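Local coordinates for protein taurine dioxygenase (Burkholderia ambifaria, PDB 5VN6) that probably oxidises taurine as an iron-dependent dioxygenase of the TfdA family, with a magnesium ion occupying its metal site in this structure, at residues Asp108-Arg112 / Arg159-Glu163; Val113-Phe117 / Ile284-Pro289; Val200-Asn204 / Leu233-Gln239; Thr207-Phe213 / Gly228-Leu233. All coordinates share one frame; numbering follows the deposited sequence.

Contact 1 (Asp108-Arg112 / Arg159-Glu163); sequences DASWR and RHSIE. With MG (magnesium ion), chain C.
Ile-162 sets its terminal methyl on the indole of Trp-111: CD1 stands 3.5 Å from the centroid of the Trp-111 six-membered ring and only 10° off the ring normal, a CH-pi contact. CB of the same isoleucine lies nearest CD2, one of the two atoms shared by the rings. On the opposite face of the indole, CA of Ala-109 and CG of Arg-112 rest toward the rim, and Phe-206 meets the ring edge-to-face. Trp-111 chi1 is 47°, which places CG between the backbone N and the carbonyl carbon and turns the ring toward Ile-162. The indole sits on a type I beta turn, Ala-109 to Arg-112, that directly follows Asp-108. Asp-108 OD1 binds the magnesium ion at 2.3 Å, completing with His-106 and His-266 the two-histidine, one-carboxylate facial triad known from the iron-dependent dioxygenases of the cupin fold. The turn thus joins the metal site to the end of strand 157-160. There His-160 points toward the turn, and its ND1 shares a 2.8 Å hydrogen bond with Ser-110 OG, which lies near the plane of the imidazole at its edge. Ser-110 OG has a second partner in Asn-204 ND2, while His-187 meets the imidazole of His-160 edge-to-face. The backbones approach where Trp-111 CA lies 3.4 Å from His-160 O, a CA-H...O contact. Farther along, between Trp-111 and Ile-162, a water accepts from Ile-162 N at 3.1 Å and donates to Trp-111 O at 3.0 Å.

Contact 2 (Val113-Phe117 / Ile284-Pro289); sequences VAPPF and IVGDVP
Between Val-113-Phe-117 and Ile-284-Pro-289, two irregular segments whose end-to-end directions differ by 128°, the direct backbone hydrogen bond runs from Phe-117 N to Ile-284 O, 2.8 Å long and bent to 139° at the hydrogen. Gly-286, lacking a side chain, brings its CA to 3.2 Å from Pro-115 O, a CA-H...O contact. Two waters carry the pairing further: one links Ala-114 O (2.7 Å) to Gly-286 N (3.2 Å), the other donates to both Pro-115 O (2.6 Å) and Asp-287 O (2.8 Å). The segments prolong a neighbouring pair in the main sheet of the cupin-type jelly roll, since strand 118-125 starts just after Phe-117 and its antiparallel partner 278-284 leads into the tail, with a backbone hydrogen bond between Ile-284 and Gly-118. Phe-117 and Ile-284 lie side by side and point the same way. With chi1 at 162° the Phe-117 ring swings to the side opposite its backbone N and runs along the isoleucine, where CD2 meets Ile-284 CG2 at 3.8 Å. At the far end the rings of Pro-115 and Pro-289 reach toward each other, CD against CD at 3.5 Å, and His-187 of strand 185-192 touches both. Pro-116 points away from the tail overall, yet its CB rests against Ile-284 O.

Contact 3 (Val200-Asn204 / Leu233-Gln239); sequences VLYVN and LHYLIGQ
Leu-233 begins the contact from the helix side: its CD1 lies 3.8 Å from Val-203 CB and close to CG1, the two side chains crossing at a slant. One turn on, Leu-236 offers two surfaces. Its CB meets Val-203 CG2 at 3.5 Å, while its CD2 reaches Leu-201 CD1 at 4.0 Å, where the two leucines cross at about a right angle. Leu-236 and Leu-201 join a buried apolar layer between helix 228-237 and strand 199-201, an outer strand of the four-stranded antiparallel sheet, with Val-149 and Ile-153 of helix 147-153 also against Leu-236. Ile-237 follows with its CG2 branch, which chi1 of 71° (CG1 between N and the carbonyl carbon) leaves beside the backbone N; that methyl is 3.8 Å from Val-203 CG2 and 3.6 Å from Asn-204 O. Val-203 thus touches three side chains of the helix, Leu-233, Leu-236 and Ile-237, whereas Asn-204 points away from the helix, its OD1 hydrogen-bonded to Phe-206 N and its ND2 to Ser-110 OG. In the 3-10 turn that ends the segment, Gln-239 lays its CG against Leu-201 CD2 at 3.9 Å. Beyond CG its chain bends at chi2, and NE2 passes over the centre of the Tyr-235 ring to bond Tyr-235 O at 3.0 Å.

Contact 4 (Thr207-Phe213 / Gly228-Leu233); sequences TTHFTNF and GAGQLL
Ala-229 O receives the helical hydrogen bond from Leu-233 N at 3.1 Å and also touches the rim of an aromatic ring, with Phe-210 CE2 3.2 Å away and the oxygen near the ring plane. It marks where helix 228-237 packs on strand 207-210, an outer strand of the four-stranded antiparallel sheet. The axes of segments 228-233 and 207-210 approach to 8.0 Å, their N-to-C directions 132° apart. Phe-210 inclines toward the helix through chi1 of -59°, which sets CG beside its backbone N; its CE2 and CZ then lie against Leu-233 CB. Past the end of the strand, Phe-213 brings a second ring to the first helical turn. Ala-229 CB sits over one face of this ring, 3.7 Å from the centroid and 18° off the normal, a CH-pi contact. Leu-232 touches both aromatics through CD2, 3.9 Å from Phe-210 CE2 and from Phe-213 CE1, the latter at the ring edge; its CG also lies against Phe-210. Leu-156 and Ile-153 also touch Leu-232. At the start of the strand, Thr-207 OG1 is hydrogen-bonded to Asn-204 N, leaving CG2 to meet Leu-233 CD1 at 3.8 Å. The other methyl of that leucine, CD2, lies 3.4 Å from Thr-208 O.

How the contacts relate
From the N terminus, the loop before strand 118-125 supplies the first segments of contacts 1 and 2 in succession. Contact 1 closes its loop at 159-163, on the end of strand 157-160, whereas contact 2 waits for the C-terminal tail at 284-289; the two therefore cross along the chain. Contact 3 opens after contact 1 has closed and lies nested within contact 2. Inside it is nested contact 4, which ends at Leu-233, where contact 3 begins its second segment, so both use helix 228-237. Contact 2 ties the metal-site loop to the C-terminal tail that follows strand 278-284 of the main sheet, and contacts 1, 3 and 4 bind that loop and the helix to the four-stranded sheet.

Contact 1 (Asp108-Arg112 / Arg159-Glu163)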
loop_
_atom_site.group_PDB
_atom_site.type_symbol
_atom_site.label_atom_id
_atom_site.label_comp_id
_atom_site.label_asym_id
_atom_site.label_seq_id
_atom_site.Cartn_x
_atom_site.Cartn_y
_atom_site.Cartn_z
ATOM N N ASP A 108 -4.722 -16.159 3.471
ATOM C CA ASP A 108 -4.141 -17.464 3.142
ATOM C C ASP A 108 -5.193 -18.561 3.014
ATOM O O ASP A 108 -6.012 -18.768 3.920
ATOM C CB ASP A 108 -3.106 -17.859 4.199
ATOM C CG ASP A 108 -1.693 -17.478 3.796
ATOM O OD1 ASP A 108 -1.491 -17.078 2.625
ATOM O OD2 ASP A 108 -0.790 -17.552 4.657
ATOM N N ALA A 109 -5.171 -19.238 1.856
ATOM C CA ALA A 109 -5.940 -20.457 1.602
ATOM C C ALA A 109 -7.420 -20.295 1.939
ATOM O O ALA A 109 -8.059 -21.210 2.459
ATOM C CB ALA A 109 -5.349 -21.650 2.359
ATOM N N SER A 110 -7.976 -19.119 1.650
ATOM C CA SER A 110 -9.419 -18.968 1.778
ATOM C C SER A 110 -10.174 -19.808 0.753
ATOM O O SER A 110 -11.403 -19.921 0.846
ATOM C CB SER A 110 -9.793 -17.477 1.666
ATOM O OG SER A 110 -9.606 -17.007 0.341
ATOM N N TRP A 111 -9.471 -20.370 -0.249
ATOM C CA TRP A 111 -10.074 -21.318 -1.182
ATOM C C TRP A 111 -10.301 -22.686 -0.545
ATOM O O TRP A 111 -10.793 -23.583 -1.232
ATOM C CB TRP A 111 -9.193 -21.489 -2.431
ATOM C CG TRP A 111 -7.735 -21.696 -2.108
ATOM C CD1 TRP A 111 -6.755 -20.737 -2.086
ATOM C CD2 TRP A 111 -7.093 -22.930 -1.754
ATOM N NE1 TRP A 111 -5.548 -21.298 -1.741
ATOM C CE2 TRP A 111 -5.726 -22.640 -1.528
ATOM C CE3 TRP A 111 -7.537 -24.257 -1.613
ATOM C CZ2 TRP A 111 -4.800 -23.622 -1.162
ATOM C CZ3 TRP A 111 -6.612 -25.233 -1.241
ATOM C CH2 TRP A 111 -5.260 -24.907 -1.012
ATOM N N ARG A 112 -9.927 -22.866 0.719
ATOM C CA ARG A 112 -10.167 -24.099 1.455
ATOM C C ARG A 112 -11.483 -24.006 2.201
ATOM O O ARG A 112 -11.948 -22.922 2.548
ATOM C CB ARG A 112 -9.062 -24.373 2.481
ATOM C CG ARG A 112 -7.702 -24.740 1.949
ATOM C CD ARG A 112 -6.863 -25.295 3.100
ATOM N NE ARG A 112 -5.448 -25.421 2.786
ATOM C CZ ARG A 112 -4.891 -26.526 2.295
ATOM N NH1 ARG A 112 -5.632 -27.604 2.068
ATOM N NH2 ARG A 112 -3.590 -26.559 2.034
ATOM N N ARG A 159 -17.540 -17.453 -3.551
ATOM C CA ARG A 159 -16.671 -18.614 -3.732
ATOM C C ARG A 159 -15.217 -18.197 -3.950
ATOM O O ARG A 159 -14.943 -17.182 -4.605
ATOM C CB ARG A 159 -17.172 -19.507 -4.871
ATOM C CG ARG A 159 -18.247 -20.496 -4.358
ATOM C CD ARG A 159 -18.735 -21.527 -5.369
ATOM N NE ARG A 159 -19.992 -22.121 -4.913
ATOM C CZ ARG A 159 -20.094 -23.096 -4.006
ATOM N NH1 ARG A 159 -19.016 -23.625 -3.454
ATOM N NH2 ARG A 159 -21.284 -23.547 -3.649
ATOM N N HIS A 160 -14.302 -18.979 -3.358
ATOM C CA HIS A 160 -12.855 -18.759 -3.383
ATOM C C HIS A 160 -12.203 -19.953 -4.059
ATOM O O HIS A 160 -12.397 -21.092 -3.618
ATOM C CB HIS A 160 -12.296 -18.612 -1.972
ATOM C CG HIS A 160 -12.967 -17.555 -1.161
ATOM N ND1 HIS A 160 -12.262 -16.574 -0.503
ATOM C CD2 HIS A 160 -14.276 -17.319 -0.902
ATOM C CE1 HIS A 160 -13.103 -15.786 0.138
ATOM N NE2 HIS A 160 -14.335 -16.204 -0.099
ATOM N N SER A 161 -11.427 -19.704 -5.107
ATOM C CA SER A 161 -11.071 -20.762 -6.041
ATOM C C SER A 161 -9.564 -20.933 -6.127
ATOM O O SER A 161 -8.843 -19.976 -6.411
ATOM C CB SER A 161 -11.643 -20.467 -7.437
ATOM O OG SER A 161 -11.065 -21.321 -8.398
ATOM N N ILE A 162 -9.090 -22.164 -5.929
ATOM C CA ILE A 162 -7.694 -22.402 -6.261
ATOM C C ILE A 162 -7.571 -22.663 -7.756
ATOM O O ILE A 162 -6.520 -22.387 -8.356
ATOM C CB ILE A 162 -7.096 -23.551 -5.429
ATOM C CG1 ILE A 162 -5.574 -23.552 -5.569
ATOM C CG2 ILE A 162 -7.633 -24.905 -5.900
ATOM C CD1 ILE A 162 -4.867 -24.470 -4.608
ATOM N N GLU A 163 -8.645 -23.169 -8.378
ATOM C CA GLU A 163 -8.651 -23.398 -9.819
ATOM C C GLU A 163 -8.259 -22.146 -10.593
ATOM O O GLU A 163 -7.440 -22.207 -11.518
ATOM C CB GLU A 163 -10.032 -23.872 -10.284
ATOM C CG GLU A 163 -10.100 -23.912 -11.794
ATOM C CD GLU A 163 -11.457 -24.259 -12.358
ATOM O OE1 GLU A 163 -12.488 -23.841 -11.800
ATOM O OE2 GLU A 163 -11.482 -24.967 -13.379
HETATM MG MG MG C . 0.275 -15.970 1.760
HETATM O O HOH W 1 -10.948 -23.968 -4.154
#

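Contact 2 (Val113-Phe117 / Ile284-Pro289)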
loop_
_atom_site.group_PDB
_atom_site.type_symbol
_atom_site.label_atom_id
_atom_site.label_comp_id
_atom_site.label_asym_id
_atom_site.label_seq_id
_atom_site.Cartn_x
_atom_site.Cartn_y
_atom_site.Cartn_z
ATOM N N VAL A 113 -12.049 -25.176 2.494
ATOM C CA VAL A 113 -13.236 -25.254 3.339
ATOM C C VAL A 113 -12.950 -24.691 4.727
ATOM O O VAL A 113 -13.791 -24.006 5.325
ATOM C CB VAL A 113 -13.715 -26.716 3.408
ATOM C CG1 VAL A 113 -14.827 -26.871 4.417
ATOM C CG2 VAL A 113 -14.176 -27.174 2.027
ATOM N N ALA A 114 -11.767 -24.971 5.262
ATOM C CA ALA A 114 -11.354 -24.487 6.577
ATOM C C ALA A 114 -10.014 -23.797 6.388
ATOM O O ALA A 114 -8.952 -24.428 6.490
ATOM C CB ALA A 114 -11.274 -25.628 7.594
ATOM N N PRO A 115 -10.023 -22.488 6.113
ATOM C CA PRO A 115 -8.767 -21.781 5.923
ATOM C C PRO A 115 -7.990 -21.701 7.219
ATOM O O PRO A 115 -8.576 -21.722 8.317
ATOM C CB PRO A 115 -9.215 -20.382 5.452
ATOM C CG PRO A 115 -10.574 -20.589 4.871
ATOM C CD PRO A 115 -11.189 -21.715 5.658
ATOM N N PRO A 116 -6.658 -21.587 7.148
ATOM C CA PRO A 116 -5.832 -21.601 8.363
ATOM C C PRO A 116 -6.105 -20.432 9.300
ATOM O O PRO A 116 -6.481 -19.331 8.886
ATOM C CB PRO A 116 -4.392 -21.538 7.822
ATOM C CG PRO A 116 -4.520 -21.081 6.397
ATOM C CD PRO A 116 -5.844 -21.577 5.919
ATOM N N PHE A 117 -5.847 -20.694 10.579
ATOM C CA PHE A 117 -5.960 -19.711 11.655
ATOM C C PHE A 117 -4.944 -18.592 11.476
ATOM O O PHE A 117 -5.252 -17.405 11.683
ATOM C CB PHE A 117 -5.760 -20.487 12.973
ATOM C CG PHE A 117 -5.405 -19.664 14.196
ATOM C CD1 PHE A 117 -6.319 -19.555 15.245
ATOM C CD2 PHE A 117 -4.130 -19.121 14.367
ATOM C CE1 PHE A 117 -5.994 -18.857 16.402
ATOM C CE2 PHE A 117 -3.802 -18.417 15.516
ATOM C CZ PHE A 117 -4.733 -18.291 16.540
ATOM N N ILE A 284 -1.120 -22.721 11.175
ATOM C CA ILE A 284 -1.985 -23.224 12.239
ATOM C C ILE A 284 -3.362 -23.498 11.651
ATOM O O ILE A 284 -3.911 -22.662 10.918
ATOM C CB ILE A 284 -2.077 -22.239 13.422
ATOM C CG1 ILE A 284 -0.692 -21.987 14.031
ATOM C CG2 ILE A 284 -3.053 -22.756 14.486
ATOM C CD1 ILE A 284 -0.430 -20.511 14.402
ATOM N N VAL A 285 -3.921 -24.666 11.984
ATOM C CA VAL A 285 -5.212 -25.079 11.444
ATOM C C VAL A 285 -6.303 -24.129 11.923
ATOM O O VAL A 285 -6.351 -23.753 13.103
ATOM C CB VAL A 285 -5.520 -26.534 11.845
ATOM C CG1 VAL A 285 -6.924 -26.927 11.404
ATOM C CG2 VAL A 285 -4.499 -27.489 11.241
ATOM N N GLY A 286 -7.159 -23.706 10.989
ATOM C CA GLY A 286 -8.339 -22.927 11.280
ATOM C C GLY A 286 -9.596 -23.765 11.089
ATOM O O GLY A 286 -9.550 -24.909 10.647
ATOM N N ASP A 287 -10.734 -23.160 11.418
ATOM C CA ASP A 287 -12.013 -23.858 11.350
ATOM C C ASP A 287 -12.867 -23.326 10.195
ATOM O O ASP A 287 -12.405 -22.539 9.365
ATOM C CB ASP A 287 -12.725 -23.731 12.695
ATOM C CG ASP A 287 -12.934 -22.283 13.103
ATOM O OD1 ASP A 287 -12.096 -21.426 12.721
ATOM O OD2 ASP A 287 -13.930 -21.999 13.805
ATOM N N VAL A 288 -14.133 -23.734 10.163
ATOM C CA VAL A 288 -15.041 -23.337 9.082
ATOM C C VAL A 288 -15.455 -21.880 9.288
ATOM O O VAL A 288 -15.946 -21.532 10.372
ATOM C CB VAL A 288 -16.260 -24.250 9.047
ATOM C CG1 VAL A 288 -17.353 -23.648 8.180
ATOM C CG2 VAL A 288 -15.873 -25.653 8.556
ATOM N N PRO A 289 -15.273 -21.013 8.301
ATOM C CA PRO A 289 -15.728 -19.623 8.449
ATOM C C PRO A 289 -17.249 -19.518 8.452
ATOM O O PRO A 289 -17.934 -20.129 7.632
ATOM C CB PRO A 289 -15.129 -18.917 7.222
ATOM C CG PRO A 289 -13.943 -19.741 6.844
ATOM C CD PRO A 289 -14.330 -21.174 7.181
HETATM O O HOH W 2 -6.727 -24.797 7.985
HETATM O O HOH W 3 -10.612 -20.439 9.378
#

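Contact 3 (Val200-Asn204 / Leu233-Gln239)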
loop_
_atom_site.group_PDB
_atom_site.type_symbol
_atom_site.label_atom_id
_atom_site.label_comp_id
_atom_site.label_asym_id
_atom_site.label_seq_id
_atom_site.Cartn_x
_atom_site.Cartn_y
_atom_site.Cartn_z
ATOM N N VAL A 200 -15.549 -9.339 9.881
ATOM C CA VAL A 200 -14.410 -9.295 8.976
ATOM C C VAL A 200 -14.942 -9.229 7.550
ATOM O O VAL A 200 -15.785 -10.041 7.166
ATOM C CB VAL A 200 -13.504 -10.529 9.154
ATOM C CG1 VAL A 200 -12.226 -10.395 8.290
ATOM C CG2 VAL A 200 -13.169 -10.735 10.619
ATOM N N LEU A 201 -14.452 -8.274 6.768
ATOM C CA LEU A 201 -14.719 -8.305 5.335
ATOM C C LEU A 201 -13.902 -9.434 4.713
ATOM O O LEU A 201 -12.672 -9.342 4.604
ATOM C CB LEU A 201 -14.415 -6.952 4.696
ATOM C CG LEU A 201 -14.616 -6.875 3.178
ATOM C CD1 LEU A 201 -16.057 -7.258 2.765
ATOM C CD2 LEU A 201 -14.225 -5.476 2.646
ATOM N N TYR A 202 -14.592 -10.499 4.294
ATOM C CA TYR A 202 -13.938 -11.753 3.932
ATOM C C TYR A 202 -14.076 -12.101 2.447
ATOM O O TYR A 202 -14.554 -13.184 2.085
ATOM C CB TYR A 202 -14.502 -12.882 4.824
ATOM C CG TYR A 202 -13.593 -14.079 4.872
ATOM C CD1 TYR A 202 -14.017 -15.315 4.411
ATOM C CD2 TYR A 202 -12.288 -13.963 5.366
ATOM C CE1 TYR A 202 -13.182 -16.410 4.432
ATOM C CE2 TYR A 202 -11.440 -15.046 5.374
ATOM C CZ TYR A 202 -11.904 -16.277 4.909
ATOM O OH TYR A 202 -11.089 -17.376 4.917
ATOM N N VAL A 203 -13.634 -11.196 1.579
ATOM C CA VAL A 203 -13.385 -11.483 0.171
ATOM C C VAL A 203 -11.990 -10.965 -0.165
ATOM O O VAL A 203 -11.520 -9.982 0.413
ATOM C CB VAL A 203 -14.454 -10.859 -0.756
ATOM C CG1 VAL A 203 -15.815 -11.557 -0.535
ATOM C CG2 VAL A 203 -14.562 -9.314 -0.519
ATOM N N ASN A 204 -11.311 -11.643 -1.083
ATOM C CA ASN A 204 -9.927 -11.290 -1.401
ATOM C C ASN A 204 -9.622 -11.739 -2.830
ATOM O O ASN A 204 -10.528 -12.095 -3.594
ATOM C CB ASN A 204 -8.957 -11.888 -0.364
ATOM C CG ASN A 204 -8.804 -13.405 -0.480
ATOM O OD1 ASN A 204 -8.038 -13.891 -1.304
ATOM N ND2 ASN A 204 -9.484 -14.148 0.388
ATOM N N LEU A 233 -18.082 -6.736 -5.874
ATOM C CA LEU A 233 -16.980 -7.556 -5.387
ATOM C C LEU A 233 -15.654 -6.826 -5.550
ATOM O O LEU A 233 -14.836 -6.792 -4.616
ATOM C CB LEU A 233 -16.974 -8.913 -6.104
ATOM C CG LEU A 233 -15.831 -9.877 -5.753
ATOM C CD1 LEU A 233 -15.820 -10.209 -4.253
ATOM C CD2 LEU A 233 -15.846 -11.145 -6.599
ATOM N N HIS A 234 -15.453 -6.173 -6.704
ATOM C CA HIS A 234 -14.229 -5.395 -6.914
ATOM C C HIS A 234 -14.080 -4.294 -5.876
ATOM O O HIS A 234 -12.978 -4.066 -5.360
ATOM C CB HIS A 234 -14.213 -4.816 -8.327
ATOM C CG HIS A 234 -14.099 -5.868 -9.383
ATOM N ND1 HIS A 234 -14.374 -5.639 -10.714
ATOM C CD2 HIS A 234 -13.762 -7.180 -9.288
ATOM C CE1 HIS A 234 -14.196 -6.759 -11.398
ATOM N NE2 HIS A 234 -13.812 -7.707 -10.558
ATOM N N TYR A 235 -15.184 -3.622 -5.542
ATOM C CA TYR A 235 -15.142 -2.578 -4.530
ATOM C C TYR A 235 -14.726 -3.143 -3.175
ATOM O O TYR A 235 -13.925 -2.534 -2.458
ATOM C CB TYR A 235 -16.513 -1.898 -4.446
ATOM C CG TYR A 235 -16.676 -0.982 -3.258
ATOM C CD1 TYR A 235 -16.310 0.370 -3.323
ATOM C CD2 TYR A 235 -17.209 -1.461 -2.065
ATOM C CE1 TYR A 235 -16.481 1.217 -2.215
ATOM C CE2 TYR A 235 -17.378 -0.634 -0.976
ATOM C CZ TYR A 235 -17.022 0.697 -1.058
ATOM O OH TYR A 235 -17.185 1.476 0.048
ATOM N N LEU A 236 -15.260 -4.314 -2.820
ATOM C CA LEU A 236 -14.928 -4.948 -1.547
ATOM C C LEU A 236 -13.468 -5.401 -1.496
ATOM O O LEU A 236 -12.737 -5.041 -0.566
ATOM C CB LEU A 236 -15.877 -6.133 -1.302
ATOM C CG LEU A 236 -17.337 -5.751 -1.077
ATOM C CD1 LEU A 236 -18.293 -6.967 -0.816
ATOM C CD2 LEU A 236 -17.449 -4.697 0.072
ATOM N N ILE A 237 -13.011 -6.177 -2.489
ATOM C CA ILE A 237 -11.633 -6.663 -2.426
ATOM C C ILE A 237 -10.640 -5.511 -2.493
ATOM O O ILE A 237 -9.530 -5.617 -1.954
ATOM C CB ILE A 237 -11.296 -7.693 -3.526
ATOM C CG1 ILE A 237 -11.225 -7.006 -4.895
ATOM C CG2 ILE A 237 -12.211 -8.955 -3.451
ATOM C CD1 ILE A 237 -10.458 -7.803 -5.940
ATOM N N GLY A 238 -10.996 -4.413 -3.170
ATOM C CA GLY A 238 -10.115 -3.256 -3.209
ATOM C C GLY A 238 -9.987 -2.510 -1.889
ATOM O O GLY A 238 -9.171 -1.586 -1.796
ATOM N N GLN A 239 -10.822 -2.827 -0.901
ATOM C CA GLN A 239 -10.689 -2.177 0.400
ATOM C C GLN A 239 -9.347 -2.511 1.031
ATOM O O GLN A 239 -8.800 -1.699 1.784
ATOM C CB GLN A 239 -11.860 -2.581 1.330
ATOM C CG GLN A 239 -13.274 -2.162 0.836
ATOM C CD GLN A 239 -13.424 -0.624 0.634
ATOM O OE1 GLN A 239 -13.274 0.159 1.583
ATOM N NE2 GLN A 239 -13.713 -0.205 -0.600
#

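Contact 4 (Thr207-Phe213 / Gly228-Leu233)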
loop_
_atom_site.group_PDB
_atom_site.type_symbol
_atom_site.label_atom_id
_atom_site.label_comp_id
_atom_site.label_asym_id
_atom_site.label_seq_id
_atom_site.Cartn_x
_atom_site.Cartn_y
_atom_site.Cartn_z
ATOM N N THR A 207 -11.300 -14.677 -4.389
ATOM C CA THR A 207 -12.750 -14.722 -4.529
ATOM C C THR A 207 -13.146 -14.475 -5.983
ATOM O O THR A 207 -12.723 -13.483 -6.595
ATOM C CB THR A 207 -13.403 -13.679 -3.621
ATOM O OG1 THR A 207 -12.871 -13.776 -2.293
ATOM C CG2 THR A 207 -14.897 -13.869 -3.592
ATOM N N THR A 208 -13.966 -15.370 -6.541
ATOM C CA THR A 208 -14.341 -15.208 -7.945
ATOM C C THR A 208 -15.656 -14.453 -8.120
ATOM O O THR A 208 -15.743 -13.575 -8.987
ATOM C CB THR A 208 -14.435 -16.566 -8.642
ATOM O OG1 THR A 208 -15.462 -17.346 -8.021
ATOM C CG2 THR A 208 -13.118 -17.281 -8.529
ATOM N N HIS A 209 -16.679 -14.771 -7.319
ATOM C CA HIS A 209 -17.998 -14.168 -7.512
ATOM C C HIS A 209 -18.899 -14.467 -6.319
ATOM O O HIS A 209 -18.660 -15.411 -5.557
ATOM C CB HIS A 209 -18.657 -14.694 -8.784
ATOM C CG HIS A 209 -18.989 -16.153 -8.720
ATOM N ND1 HIS A 209 -18.015 -17.127 -8.670
ATOM C CD2 HIS A 209 -20.178 -16.803 -8.682
ATOM C CE1 HIS A 209 -18.590 -18.320 -8.614
ATOM N NE2 HIS A 209 -19.902 -18.150 -8.622
ATOM N N PHE A 210 -19.961 -13.660 -6.197
ATOM C CA PHE A 210 -21.035 -13.927 -5.246
ATOM C C PHE A 210 -21.927 -15.031 -5.790
ATOM O O PHE A 210 -22.213 -15.074 -6.990
ATOM C CB PHE A 210 -21.904 -12.685 -5.005
ATOM C CG PHE A 210 -21.159 -11.496 -4.482
ATOM C CD1 PHE A 210 -20.473 -11.550 -3.262
ATOM C CD2 PHE A 210 -21.167 -10.302 -5.190
ATOM C CE1 PHE A 210 -19.794 -10.420 -2.783
ATOM C CE2 PHE A 210 -20.481 -9.173 -4.727
ATOM C CZ PHE A 210 -19.806 -9.230 -3.528
ATOM N N THR A 211 -22.403 -15.899 -4.893
ATOM C CA THR A 211 -23.299 -16.981 -5.281
ATOM C C THR A 211 -24.766 -16.677 -5.028
ATOM O O THR A 211 -25.626 -17.338 -5.619
ATOM C CB THR A 211 -22.948 -18.272 -4.534
ATOM O OG1 THR A 211 -22.864 -18.004 -3.129
ATOM C CG2 THR A 211 -21.631 -18.874 -5.032
ATOM N N ASN A 212 -25.081 -15.717 -4.155
ATOM C CA ASN A 212 -26.469 -15.481 -3.761
ATOM C C ASN A 212 -26.832 -14.004 -3.876
ATOM O O ASN A 212 -27.649 -13.492 -3.102
ATOM C CB ASN A 212 -26.737 -16.010 -2.343
ATOM C CG ASN A 212 -25.851 -15.347 -1.276
ATOM O OD1 ASN A 212 -24.889 -14.605 -1.585
ATOM N ND2 ASN A 212 -26.182 -15.602 -0.008
ATOM N N PHE A 213 -26.231 -13.318 -4.857
ATOM C CA PHE A 213 -26.479 -11.902 -5.101
ATOM C C PHE A 213 -27.796 -11.664 -5.832
ATOM O O PHE A 213 -28.511 -10.700 -5.533
ATOM C CB PHE A 213 -25.315 -11.320 -5.909
ATOM C CG PHE A 213 -25.447 -9.853 -6.214
ATOM C CD1 PHE A 213 -24.875 -8.902 -5.374
ATOM C CD2 PHE A 213 -26.156 -9.424 -7.344
ATOM C CE1 PHE A 213 -25.002 -7.552 -5.645
ATOM C CE2 PHE A 213 -26.291 -8.074 -7.626
ATOM C CZ PHE A 213 -25.707 -7.129 -6.774
ATOM N N GLY A 228 -23.080 -5.870 -12.342
ATOM C CA GLY A 228 -23.332 -5.250 -11.047
ATOM C C GLY A 228 -22.724 -6.015 -9.892
ATOM O O GLY A 228 -22.069 -5.433 -9.029
ATOM N N ALA A 229 -22.936 -7.336 -9.858
ATOM C CA ALA A 229 -22.385 -8.140 -8.772
ATOM C C ALA A 229 -20.863 -8.098 -8.766
ATOM O O ALA A 229 -20.240 -7.938 -7.706
ATOM C CB ALA A 229 -22.895 -9.583 -8.862
ATOM N N GLY A 230 -20.242 -8.242 -9.938
ATOM C CA GLY A 230 -18.790 -8.179 -10.012
ATOM C C GLY A 230 -18.230 -6.818 -9.625
ATOM O O GLY A 230 -17.141 -6.729 -9.059
ATOM N N GLN A 231 -18.954 -5.744 -9.933
ATOM C CA GLN A 231 -18.488 -4.420 -9.541
ATOM C C GLN A 231 -18.464 -4.266 -8.017
ATOM O O GLN A 231 -17.517 -3.700 -7.451
ATOM C CB GLN A 231 -19.361 -3.358 -10.217
ATOM C CG GLN A 231 -19.067 -3.190 -11.730
ATOM C CD GLN A 231 -20.100 -2.308 -12.446
ATOM O OE1 GLN A 231 -21.210 -2.142 -11.967
ATOM N NE2 GLN A 231 -19.715 -1.718 -13.574
ATOM N N LEU A 232 -19.481 -4.783 -7.330
ATOM C CA LEU A 232 -19.477 -4.738 -5.873
ATOM C C LEU A 232 -18.328 -5.548 -5.306
ATOM O O LEU A 232 -17.652 -5.109 -4.362
ATOM C CB LEU A 232 -20.812 -5.257 -5.318
ATOM C CG LEU A 232 -20.913 -5.371 -3.784
ATOM C CD1 LEU A 232 -20.721 -4.016 -3.085
ATOM C CD2 LEU A 232 -22.249 -5.999 -3.381
ATOM N N LEU A 233 -18.082 -6.736 -5.874
ATOM C CA LEU A 233 -16.980 -7.556 -5.387
ATOM C C LEU A 233 -15.654 -6.826 -5.550
ATOM O O LEU A 233 -14.836 -6.792 -4.616
ATOM C CB LEU A 233 -16.974 -8.913 -6.104
ATOM C CG LEU A 233 -15.831 -9.877 -5.753
ATOM C CD1 LEU A 233 -15.820 -10.209 -4.253
ATOM C CD2 LEU A 233 -15.846 -11.145 -6.599
#